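PDB 2EWC: translation initiation inhibitor from Streptococcus pyogenes, which is of unknown function but belongs to the YjgF family, small typically trimeric proteins, some of which hydrolyse reactive enamine and imine intermediates. Local coordinates for residues Y25-C30 / D47-R52; S40-A45 / L110-D115; T59-V64 / N88-A93; M66-R71 / R94-T99. All coordinates share one frame; numbering follows the deposited sequence. Where two conformers were deposited one is given.

Contact 1: Y25-C30 / D47-R52; sequences YYLNYC and DEMERR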
# COMPACT_ATOMS: atom_id res chain seq x y z
N TYR B 25 -19.52 -30.77 23.02
CA TYR B 25 -18.72 -31.53 23.96
C TYR B 25 -17.45 -30.75 24.23
O TYR B 25 -16.74 -30.40 23.29
CB TYR B 25 -18.39 -32.90 23.41
CG TYR B 25 -19.61 -33.73 23.15
CD1 TYR B 25 -20.00 -34.71 24.05
CD2 TYR B 25 -20.41 -33.52 22.01
CE1 TYR B 25 -21.15 -35.47 23.83
CE2 TYR B 25 -21.56 -34.27 21.79
CZ TYR B 25 -21.91 -35.24 22.70
OH TYR B 25 -23.03 -36.00 22.50
N TYR B 26 -17.18 -30.48 25.51
CA TYR B 26 -16.03 -29.66 25.90
C TYR B 26 -14.97 -30.53 26.56
O TYR B 26 -15.21 -31.15 27.59
CB TYR B 26 -16.47 -28.55 26.85
CG TYR B 26 -17.38 -27.59 26.16
CD1 TYR B 26 -16.88 -26.41 25.62
CD2 TYR B 26 -18.74 -27.88 25.98
CE1 TYR B 26 -17.70 -25.54 24.93
CE2 TYR B 26 -19.56 -27.01 25.30
CZ TYR B 26 -19.03 -25.84 24.79
OH TYR B 26 -19.83 -24.97 24.09
N LEU B 27 -13.79 -30.56 25.95
CA LEU B 27 -12.66 -31.33 26.46
C LEU B 27 -11.78 -30.49 27.38
O LEU B 27 -11.34 -29.39 27.01
CB LEU B 27 -11.83 -31.88 25.30
CG LEU B 27 -12.50 -32.99 24.46
CD1 LEU B 27 -12.41 -32.71 22.95
CD2 LEU B 27 -11.87 -34.29 24.80
N ASN B 28 -11.55 -31.00 28.59
CA ASN B 28 -10.53 -30.49 29.48
C ASN B 28 -9.16 -30.60 28.75
O ASN B 28 -9.06 -31.28 27.71
CB ASN B 28 -10.56 -31.31 30.76
CG ASN B 28 -9.74 -30.70 31.88
OD1 ASN B 28 -10.18 -29.78 32.56
ND2 ASN B 28 -8.54 -31.23 32.09
N TYR B 29 -8.13 -29.90 29.23
CA TYR B 29 -6.80 -30.00 28.59
C TYR B 29 -6.40 -31.49 28.54
O TYR B 29 -6.65 -32.24 29.49
CB TYR B 29 -5.73 -29.16 29.32
CG TYR B 29 -5.43 -29.63 30.73
CD1 TYR B 29 -4.50 -30.64 30.97
CD2 TYR B 29 -6.09 -29.06 31.83
CE1 TYR B 29 -4.22 -31.07 32.28
CE2 TYR B 29 -5.83 -29.47 33.13
CZ TYR B 29 -4.89 -30.48 33.35
OH TYR B 29 -4.63 -30.92 34.64
N CYS B 30 -5.83 -31.88 27.41
CA CYS B 30 -5.38 -33.24 27.18
C CYS B 30 -3.87 -33.30 27.12
O CYS B 30 -3.24 -32.51 26.44
CB CYS B 30 -5.94 -33.78 25.87
SG CYS B 30 -7.72 -33.85 25.80
N ASP B 47 -4.05 -38.86 21.76
CA ASP B 47 -4.56 -40.15 22.25
C ASP B 47 -5.55 -39.93 23.40
O ASP B 47 -6.59 -40.61 23.44
CB ASP B 47 -3.43 -41.05 22.76
CG ASP B 47 -2.52 -41.60 21.65
OD1 ASP B 47 -2.88 -41.57 20.45
OD2 ASP B 47 -1.42 -42.10 22.02
N GLU B 48 -5.25 -39.02 24.34
CA GLU B 48 -6.21 -38.69 25.41
C GLU B 48 -7.49 -38.08 24.83
O GLU B 48 -8.60 -38.45 25.25
CB GLU B 48 -5.64 -37.75 26.48
CG GLU B 48 -5.42 -38.41 27.89
CD GLU B 48 -5.74 -37.47 29.10
OE1 GLU B 48 -5.30 -36.26 29.15
OE2 GLU B 48 -6.40 -37.97 30.04
N MSE B 49 -7.33 -37.15 23.87
CA MSE B 49 -8.47 -36.51 23.21
C MSE B 49 -9.39 -37.58 22.58
O MSE B 49 -10.61 -37.54 22.79
CB MSE B 49 -8.00 -35.49 22.16
CG MSE B 49 -9.13 -34.76 21.44
SE MSE B 49 -8.64 -33.39 20.33
CE MSE B 49 -7.55 -34.21 19.21
N GLU B 50 -8.80 -38.54 21.85
CA GLU B 50 -9.54 -39.65 21.27
C GLU B 50 -10.20 -40.53 22.34
O GLU B 50 -11.34 -40.99 22.16
CB GLU B 50 -8.65 -40.53 20.38
CG GLU B 50 -8.22 -39.85 19.09
CD GLU B 50 -7.52 -40.78 18.13
OE1 GLU B 50 -6.54 -41.46 18.53
OE2 GLU B 50 -7.98 -40.84 16.95
N ARG B 51 -9.46 -40.81 23.42
CA ARG B 51 -9.97 -41.61 24.52
C ARG B 51 -11.22 -40.96 25.08
O ARG B 51 -12.22 -41.62 25.28
CB ARG B 51 -8.95 -41.76 25.66
CG ARG B 51 -9.47 -42.62 26.83
CD ARG B 51 -8.51 -42.74 28.01
NE ARG B 51 -8.32 -41.47 28.69
CZ ARG B 51 -9.14 -40.95 29.61
NH1 ARG B 51 -10.22 -41.60 30.01
NH2 ARG B 51 -8.85 -39.74 30.13
N ARG B 52 -11.15 -39.66 25.33
CA ARG B 52 -12.28 -38.98 25.95
C ARG B 52 -13.47 -38.91 25.00
O ARG B 52 -14.59 -39.17 25.40
CB ARG B 52 -11.88 -37.60 26.46
CG ARG B 52 -11.23 -37.63 27.84
CD ARG B 52 -10.40 -36.36 28.06
NE ARG B 52 -9.88 -36.25 29.42
CZ ARG B 52 -9.05 -35.29 29.84
NH1 ARG B 52 -8.62 -34.35 29.00
NH2 ARG B 52 -8.65 -35.28 31.12
O HOH W 1 -5.94 -33.83 31.56
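In the alpha/beta fold of the YjgF family a long helix lies against one face of a mixed sheet, and here residues 47-52 of helix 38-54 run nearly antiparallel over strand 25-30, the short axes 8.4 Å apart at 155°. Leu27 CD2 lies 3.7 Å from CB of Arg52, while CD1 meets CG of Met49 (selenomethionine), which crosses it at about a right angle. The short side chain of Cys30 suits the place where the backbones come nearest (Cys30 CA to Glu48 CA 5.8 Å); SG lies 3.8 Å from Met49 CA and beside Arg52 NH1. Arg52, extended from CG to NE, carries its guanidinium to the backbone, where NH1 donates to Tyr29 O (2.9 Å, 165°). The oxygen lies in the guanidinium plane, yet NH1 stands 56° out of the carbonyl plane. A water bridges the same two residues, donating to Tyr29 O and accepting from Arg52 NH2. The remaining nitrogen, NE, pairs with Asp8. Glu48 is shared: OE1 accepts from Val31 N, and OE2 takes Arg51 NH2 at 3.0 Å. That same Glu48 OE2 hovers over one face of the Arg52 guanidinium, a long ion pair of 3.7 Å to NH2.

Contact 2: S40-A45 / L110-D115; sequences SQINGA and LLFQVD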
# COMPACT_ATOMS: atom_id res chain seq x y z
N SER B 40 6.07 -37.06 20.52
CA SER B 40 5.42 -38.08 21.35
C SER B 40 4.39 -37.49 22.30
O SER B 40 3.37 -38.12 22.59
CB SER B 40 6.45 -38.88 22.13
OG SER B 40 7.44 -39.42 21.28
N GLN B 41 4.64 -36.28 22.80
CA GLN B 41 3.70 -35.63 23.73
C GLN B 41 2.50 -35.12 22.98
O GLN B 41 1.41 -35.11 23.52
CB GLN B 41 4.35 -34.50 24.54
CG GLN B 41 5.35 -35.01 25.53
CD GLN B 41 5.72 -33.99 26.57
OE1 GLN B 41 4.99 -33.04 26.82
NE2 GLN B 41 6.87 -34.19 27.19
N ILE B 42 2.72 -34.71 21.74
CA ILE B 42 1.63 -34.31 20.86
C ILE B 42 0.73 -35.52 20.54
O ILE B 42 -0.49 -35.43 20.70
CB ILE B 42 2.14 -33.62 19.57
CG1 ILE B 42 2.83 -32.28 19.93
CG2 ILE B 42 0.96 -33.39 18.59
CD1 ILE B 42 3.67 -31.69 18.81
N ASN B 43 1.33 -36.64 20.12
CA ASN B 43 0.58 -37.90 19.96
C ASN B 43 -0.12 -38.37 21.24
O ASN B 43 -1.24 -38.84 21.19
CB ASN B 43 1.45 -39.03 19.40
CG ASN B 43 1.72 -38.87 17.91
OD1 ASN B 43 2.85 -39.02 17.45
ND2 ASN B 43 0.67 -38.55 17.16
N GLY B 44 0.56 -38.26 22.37
CA GLY B 44 -0.02 -38.58 23.65
C GLY B 44 -1.22 -37.69 23.97
O GLY B 44 -2.22 -38.17 24.47
N ALA B 45 -1.12 -36.40 23.68
CA ALA B 45 -2.24 -35.52 23.97
C ALA B 45 -3.44 -35.92 23.10
O ALA B 45 -4.56 -35.98 23.60
CB ALA B 45 -1.86 -34.10 23.73
N LEU B 110 7.13 -31.30 30.80
CA LEU B 110 5.88 -31.20 30.04
C LEU B 110 6.03 -30.16 28.95
O LEU B 110 6.45 -29.03 29.25
CB LEU B 110 4.72 -30.81 30.96
CG LEU B 110 3.37 -30.45 30.31
CD1 LEU B 110 2.72 -31.68 29.58
CD2 LEU B 110 2.43 -29.91 31.39
N LEU B 111 5.70 -30.52 27.71
CA LEU B 111 5.91 -29.63 26.56
C LEU B 111 4.65 -29.18 25.84
O LEU B 111 4.70 -28.23 25.06
CB LEU B 111 6.86 -30.30 25.53
CG LEU B 111 8.19 -30.85 26.08
CD1 LEU B 111 8.91 -31.78 25.08
CD2 LEU B 111 9.14 -29.72 26.60
N PHE B 112 3.53 -29.86 26.07
CA PHE B 112 2.37 -29.69 25.20
C PHE B 112 1.07 -30.14 25.87
O PHE B 112 1.05 -31.15 26.58
CB PHE B 112 2.61 -30.48 23.91
CG PHE B 112 1.48 -30.37 22.92
CD1 PHE B 112 1.37 -29.27 22.08
CD2 PHE B 112 0.52 -31.37 22.85
CE1 PHE B 112 0.32 -29.16 21.16
CE2 PHE B 112 -0.54 -31.28 21.94
CZ PHE B 112 -0.63 -30.16 21.08
N GLN B 113 0.00 -29.38 25.64
CA GLN B 113 -1.35 -29.75 26.06
C GLN B 113 -2.27 -29.34 24.94
O GLN B 113 -1.92 -28.46 24.15
CB GLN B 113 -1.79 -29.03 27.33
CG GLN B 113 -1.00 -29.37 28.58
CD GLN B 113 -1.58 -28.68 29.82
OE1 GLN B 113 -2.36 -27.74 29.71
NE2 GLN B 113 -1.18 -29.15 31.01
N VAL B 114 -3.43 -29.99 24.85
CA VAL B 114 -4.44 -29.57 23.89
C VAL B 114 -5.83 -29.65 24.54
O VAL B 114 -6.06 -30.46 25.42
CB VAL B 114 -4.32 -30.36 22.56
CG1 VAL B 114 -4.68 -31.88 22.72
CG2 VAL B 114 -5.14 -29.69 21.48
N ASP B 115 -6.73 -28.76 24.14
CA ASP B 115 -8.12 -28.90 24.52
C ASP B 115 -8.97 -28.67 23.28
O ASP B 115 -8.44 -28.47 22.19
CB ASP B 115 -8.47 -27.97 25.70
CG ASP B 115 -8.78 -26.53 25.27
OD1 ASP B 115 -9.42 -25.80 26.08
OD2 ASP B 115 -8.42 -26.12 24.14
O HOH W 2 0.98 -33.93 26.08
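Gln41 is the first residue of helix segment 40-45 to reach across, to the loop leading into strand 112-119 of this YjgF-type fold; the helix segment runs roughly parallel to strand segment 112-115 (axes 7.9 Å apart, 26°). With CG anti to its carbonyl carbon and the chain extended beyond, it places OE1 2.8 Å from Leu111 N, which sits on a lone pair in the amide plane, the N-H pointing at it at 160°. NE2 donates to Gln36 O and Gly109 O, so this buried carboxamide is gripped through both ends. A water lies between the backbone oxygens of Gln41 and Phe112, at 2.9 and 2.8 Å. Ile42 crosses Phe112 at about a right angle and sets CG1 over the middle of the ring, 3.8 Å from its centroid, a CH-pi contact 10° off the ring normal. Phe112 has CG anti to its backbone N, and its ring also meets Phe70 edge-to-face. One turn on, Ala45 offers only a methyl, small enough to fit where helix and strand lie close: CB touches the ring edge at Phe112 CE2 (3.6 Å) and reaches Val114 CG1 at 3.7 Å.

Contact 3: T59-V64 / N88-A93; sequences TLDAVV and NGRYPA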
# COMPACT_ATOMS: atom_id res chain seq x y z
N THR B 59 -15.33 -39.31 17.50
CA THR B 59 -14.10 -39.51 16.80
C THR B 59 -13.55 -38.08 16.53
O THR B 59 -14.31 -37.09 16.63
CB THR B 59 -14.50 -40.28 15.52
OG1 THR B 59 -13.88 -41.59 15.47
CG2 THR B 59 -14.29 -39.50 14.26
N LEU B 60 -12.26 -37.97 16.22
CA LEU B 60 -11.64 -36.70 15.82
C LEU B 60 -12.36 -35.96 14.69
O LEU B 60 -12.22 -34.73 14.57
CB LEU B 60 -10.18 -36.92 15.39
CG LEU B 60 -9.18 -37.41 16.45
CD1 LEU B 60 -7.81 -37.57 15.87
CD2 LEU B 60 -9.15 -36.50 17.63
N ASP B 61 -13.10 -36.70 13.85
CA ASP B 61 -13.96 -36.10 12.82
C ASP B 61 -15.03 -35.18 13.46
O ASP B 61 -15.55 -34.29 12.79
CB ASP B 61 -14.65 -37.16 11.96
CG ASP B 61 -13.80 -37.68 10.75
OD1 ASP B 61 -12.55 -37.49 10.67
OD2 ASP B 61 -14.42 -38.33 9.88
N ALA B 62 -15.37 -35.39 14.74
CA ALA B 62 -16.35 -34.53 15.43
C ALA B 62 -15.73 -33.28 16.01
O ALA B 62 -16.45 -32.39 16.45
CB ALA B 62 -17.06 -35.30 16.52
N VAL B 63 -14.40 -33.17 16.01
CA VAL B 63 -13.79 -32.02 16.66
C VAL B 63 -13.87 -30.75 15.81
O VAL B 63 -13.43 -30.73 14.66
CB VAL B 63 -12.35 -32.30 17.10
CG1 VAL B 63 -11.74 -31.05 17.81
CG2 VAL B 63 -12.33 -33.48 18.05
N VAL B 64 -14.45 -29.69 16.38
CA VAL B 64 -14.68 -28.45 15.65
C VAL B 64 -13.66 -27.35 15.96
O VAL B 64 -13.39 -26.50 15.10
CB VAL B 64 -16.15 -27.90 15.82
CG1 VAL B 64 -17.18 -28.94 15.34
CG2 VAL B 64 -16.47 -27.47 17.26
N ASN B 88 -6.75 -36.82 8.95
CA ASN B 88 -7.12 -37.34 7.62
C ASN B 88 -7.99 -36.39 6.77
O ASN B 88 -9.09 -36.75 6.35
CB ASN B 88 -7.87 -38.67 7.76
CG ASN B 88 -7.21 -39.62 8.75
OD1 ASN B 88 -6.13 -40.18 8.47
ND2 ASN B 88 -7.86 -39.82 9.90
N GLY B 89 -7.51 -35.17 6.55
CA GLY B 89 -8.21 -34.24 5.69
C GLY B 89 -9.42 -33.55 6.30
O GLY B 89 -10.02 -32.69 5.65
N ARG B 90 -9.81 -33.93 7.52
CA ARG B 90 -10.87 -33.23 8.24
C ARG B 90 -10.35 -32.54 9.50
O ARG B 90 -10.13 -33.18 10.54
CB ARG B 90 -12.03 -34.19 8.54
CG ARG B 90 -12.76 -34.65 7.29
CD ARG B 90 -13.70 -35.80 7.55
NE ARG B 90 -14.16 -36.43 6.31
CZ ARG B 90 -13.52 -37.42 5.69
NH1 ARG B 90 -12.37 -37.89 6.19
NH2 ARG B 90 -14.01 -37.95 4.57
N TYR B 91 -10.15 -31.22 9.41
CA TYR B 91 -9.45 -30.44 10.45
C TYR B 91 -10.37 -29.47 11.17
O TYR B 91 -11.29 -28.93 10.57
CB TYR B 91 -8.25 -29.68 9.86
CG TYR B 91 -7.39 -30.52 8.93
CD1 TYR B 91 -6.68 -31.62 9.43
CD2 TYR B 91 -7.32 -30.24 7.57
CE1 TYR B 91 -5.92 -32.42 8.59
CE2 TYR B 91 -6.53 -31.04 6.71
CZ TYR B 91 -5.84 -32.12 7.24
OH TYR B 91 -5.08 -32.91 6.42
N PRO B 92 -10.14 -29.26 12.49
CA PRO B 92 -10.84 -28.21 13.24
C PRO B 92 -10.25 -26.80 13.02
O PRO B 92 -9.12 -26.65 12.51
CB PRO B 92 -10.63 -28.63 14.68
CG PRO B 92 -9.31 -29.31 14.68
CD PRO B 92 -9.24 -30.04 13.36
N ALA B 93 -11.04 -25.78 13.36
CA ALA B 93 -10.50 -24.43 13.56
C ALA B 93 -9.54 -24.55 14.74
O ALA B 93 -9.79 -25.33 15.66
CB ALA B 93 -11.59 -23.47 13.88
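Both strands of the beta-alpha-beta unit 63-70, 76-87, 93-98 begin at this contact, and their touching lead-in parts run almost side by side, 13° apart. The approach to the first strand is a 3-10 turn that satisfies its own amides: Ala62 N donates to Thr59 O (2.8 Å) and Val63 N to Leu60 O (3.0 Å). The other approach is a loop following helix 76-87, opened by Asn88, whose positive phi leaves the helical conformation. Between the two segments the one hydrogen bond runs from Ala93 N to Val64 O at 3.0 Å. It is somewhat bent (138°), and the donor stands 39° out of the carbonyl plane. Pro92 has no N-H to leave unsatisfied; instead its ring carbon CB packs against two carbonyl oxygens, 3.5 Å from both Val63 O and Val64 O, and lies beside the Val63 side chain. Two backbone oxygens are satisfied by the third subunit: Tyr91 O accepts from Thr16 OG1 of that chain, and Asp61 O from its Arg6 NH2. At the more exposed end the opposite charges of Asp61 and Arg90 lie near each other, beyond salt-bridge distance, and probably attract only weakly. The carboxylate lies against a methylene, OD2 3.5 Å from Arg90 CD, but well out of the guanidinium plane, so no N-H points at it: Asp61 OD2 and Arg90 NE remain 4.1 Å apart.

Contact 4: M66-R71 / R94-T99; sequences MDCLFR and RKSIQT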
# COMPACT_ATOMS: atom_id res chain seq x y z
N MSE B 66 -9.91 -26.41 18.50
CA MSE B 66 -8.83 -26.95 19.32
C MSE B 66 -7.93 -25.80 19.73
O MSE B 66 -7.57 -24.99 18.90
CB MSE B 66 -8.00 -27.92 18.48
CG MSE B 66 -7.76 -29.28 19.09
SE MSE B 66 -7.15 -30.55 17.94
CE MSE B 66 -6.05 -29.62 16.92
N ASP B 67 -7.60 -25.71 21.02
CA ASP B 67 -6.59 -24.77 21.49
C ASP B 67 -5.34 -25.59 21.80
O ASP B 67 -5.43 -26.57 22.52
CB ASP B 67 -7.07 -24.04 22.75
CG ASP B 67 -8.02 -22.90 22.44
OD1 ASP B 67 -8.20 -22.58 21.25
OD2 ASP B 67 -8.58 -22.29 23.39
N CYS B 68 -4.20 -25.20 21.23
CA CYS B 68 -2.96 -25.97 21.42
C CYS B 68 -1.98 -25.18 22.26
O CYS B 68 -1.66 -24.03 21.92
CB CYS B 68 -2.34 -26.34 20.08
SG CYS B 68 -3.57 -26.94 18.87
N LEU B 69 -1.53 -25.75 23.37
CA LEU B 69 -0.65 -25.03 24.29
C LEU B 69 0.77 -25.59 24.20
O LEU B 69 0.97 -26.77 24.44
CB LEU B 69 -1.16 -25.11 25.74
CG LEU B 69 -2.57 -24.60 26.13
CD1 LEU B 69 -2.80 -24.68 27.65
CD2 LEU B 69 -2.80 -23.18 25.67
N PHE B 70 1.74 -24.74 23.91
CA PHE B 70 3.12 -25.19 23.72
C PHE B 70 4.03 -24.48 24.71
O PHE B 70 3.89 -23.26 24.92
CB PHE B 70 3.65 -24.79 22.34
CG PHE B 70 2.99 -25.48 21.16
CD1 PHE B 70 3.62 -26.57 20.54
CD2 PHE B 70 1.81 -24.98 20.63
CE1 PHE B 70 3.04 -27.20 19.45
CE2 PHE B 70 1.23 -25.59 19.51
CZ PHE B 70 1.83 -26.71 18.93
N ARG B 71 4.99 -25.20 25.27
CA ARG B 71 6.07 -24.53 25.98
C ARG B 71 6.93 -23.72 24.98
O ARG B 71 7.46 -22.66 25.33
CB ARG B 71 6.92 -25.56 26.74
CG ARG B 71 8.01 -24.97 27.61
CD ARG B 71 8.75 -26.09 28.38
NE ARG B 71 7.90 -26.76 29.37
CZ ARG B 71 7.64 -26.32 30.60
NH1 ARG B 71 8.15 -25.15 31.03
NH2 ARG B 71 6.87 -27.06 31.42
N ARG B 94 -8.45 -23.79 14.73
CA ARG B 94 -7.57 -23.80 15.89
C ARG B 94 -6.91 -22.48 16.20
O ARG B 94 -6.95 -21.53 15.40
CB ARG B 94 -6.51 -24.91 15.78
CG ARG B 94 -5.28 -24.48 15.04
CD ARG B 94 -4.12 -25.45 15.22
NE ARG B 94 -4.07 -26.38 14.10
CZ ARG B 94 -3.25 -26.30 13.06
NH1 ARG B 94 -2.34 -25.33 12.96
NH2 ARG B 94 -3.34 -27.21 12.11
N LYS B 95 -6.28 -22.43 17.37
CA LYS B 95 -5.27 -21.43 17.65
C LYS B 95 -4.18 -22.08 18.50
O LYS B 95 -4.43 -23.10 19.15
CB LYS B 95 -5.89 -20.21 18.35
CG LYS B 95 -6.41 -20.46 19.71
CD LYS B 95 -6.53 -19.09 20.44
CE LYS B 95 -7.24 -19.21 21.77
NZ LYS B 95 -8.63 -19.74 21.55
N SER B 96 -2.99 -21.50 18.47
CA SER B 96 -1.86 -22.01 19.25
C SER B 96 -1.35 -20.89 20.17
O SER B 96 -1.38 -19.71 19.82
CB SER B 96 -0.74 -22.47 18.32
OG SER B 96 -1.20 -23.53 17.48
N ILE B 97 -0.89 -21.26 21.36
CA ILE B 97 -0.44 -20.30 22.38
C ILE B 97 0.83 -20.86 23.02
O ILE B 97 0.95 -22.07 23.22
CB ILE B 97 -1.54 -20.16 23.47
CG1 ILE B 97 -2.72 -19.39 22.92
CG2 ILE B 97 -1.05 -19.47 24.78
CD1 ILE B 97 -4.01 -19.87 23.62
N GLN B 98 1.77 -19.99 23.33
CA GLN B 98 2.92 -20.39 24.12
C GLN B 98 2.62 -20.06 25.57
O GLN B 98 2.19 -18.95 25.87
CB GLN B 98 4.19 -19.68 23.67
CG GLN B 98 5.46 -20.20 24.38
CD GLN B 98 6.74 -19.72 23.70
OE1 GLN B 98 7.07 -20.16 22.59
NE2 GLN B 98 7.47 -18.82 24.36
N THR B 99 2.84 -21.00 26.47
CA THR B 99 2.60 -20.74 27.89
C THR B 99 3.56 -21.58 28.75
O THR B 99 4.02 -22.66 28.34
CB THR B 99 1.11 -20.98 28.27
OG1 THR B 99 0.90 -20.74 29.67
CG2 THR B 99 0.71 -22.44 27.92
O HOH W 3 -10.88 -21.57 22.35
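Strands 66-70 and 94-98 pair in parallel register, axes 4.8 Å apart at 22°, through five backbone hydrogen bonds that run from Lys95 N to Met66 O (3.2 Å) at one end to Thr99 N to Phe70 O (2.9 Å) at the other. On one face Asp67 and Lys95 lie side by side. Lys95 holds CG in the crowded position between backbone N and carbonyl carbon (chi1 66°), and a bend at chi4 turns NZ onto the carboxylate, 2.9 Å from Asp67 OD1 and, more weakly, 3.1 Å from OD2. Lys95 NZ also pairs with Asp67 and Asp115 of the third subunit, while Asp67 takes Gln65 NE2 and Lys95 of the second; so many carboxylates around a buried amine probably keep it protonated. Further along, Leu69 CD2 meets Ile97 CB at 3.9 Å, and beyond the strand end the Thr99 methyl CG2 touches Leu69 CB. Thr99 OG1, anti to its backbone N, accepts from Gln98 N of the second subunit. On the opposite face the Phe70 ring turns its edge to Ser96, CE2 3.8 Å from OG, and Cys68 SG lies 4.0 Å from Arg94 CD; Arg94 NH2 goes on to Arg13 O of the third subunit. Helix 76-87, the connecting helix of this beta-alpha-beta unit, covers Met66, Cys68, Arg94 and Ser96 on that face, and helix 38-54 also reaches Met66. Strand 112-119 flanks 63-70 on its other edge, and 93-98, outermost within the chain, continues its bonding into the third subunit.

Contacts 1, 2 and 4 are buried, whereas contact 3 has an exposed rim at Arg90. Contacts 1 and 2 share helix 38-54 and press it on two neighbouring strands of the sheet. Contact 1 lies nearest the chain's centre, yet combines its apolar packing with an arginine network; contact 2 rests on an aromatic ring and one amide. Contacts 3 and 4 both use strand 63-70 and follow one pair of strands from its irregular start, where opposite charges lie near each other without a salt bridge, into a regular pairing with a salt bridge within the chain that extends to neighbouring subunits. Met49 of contact 1 touches Leu60 and Met66.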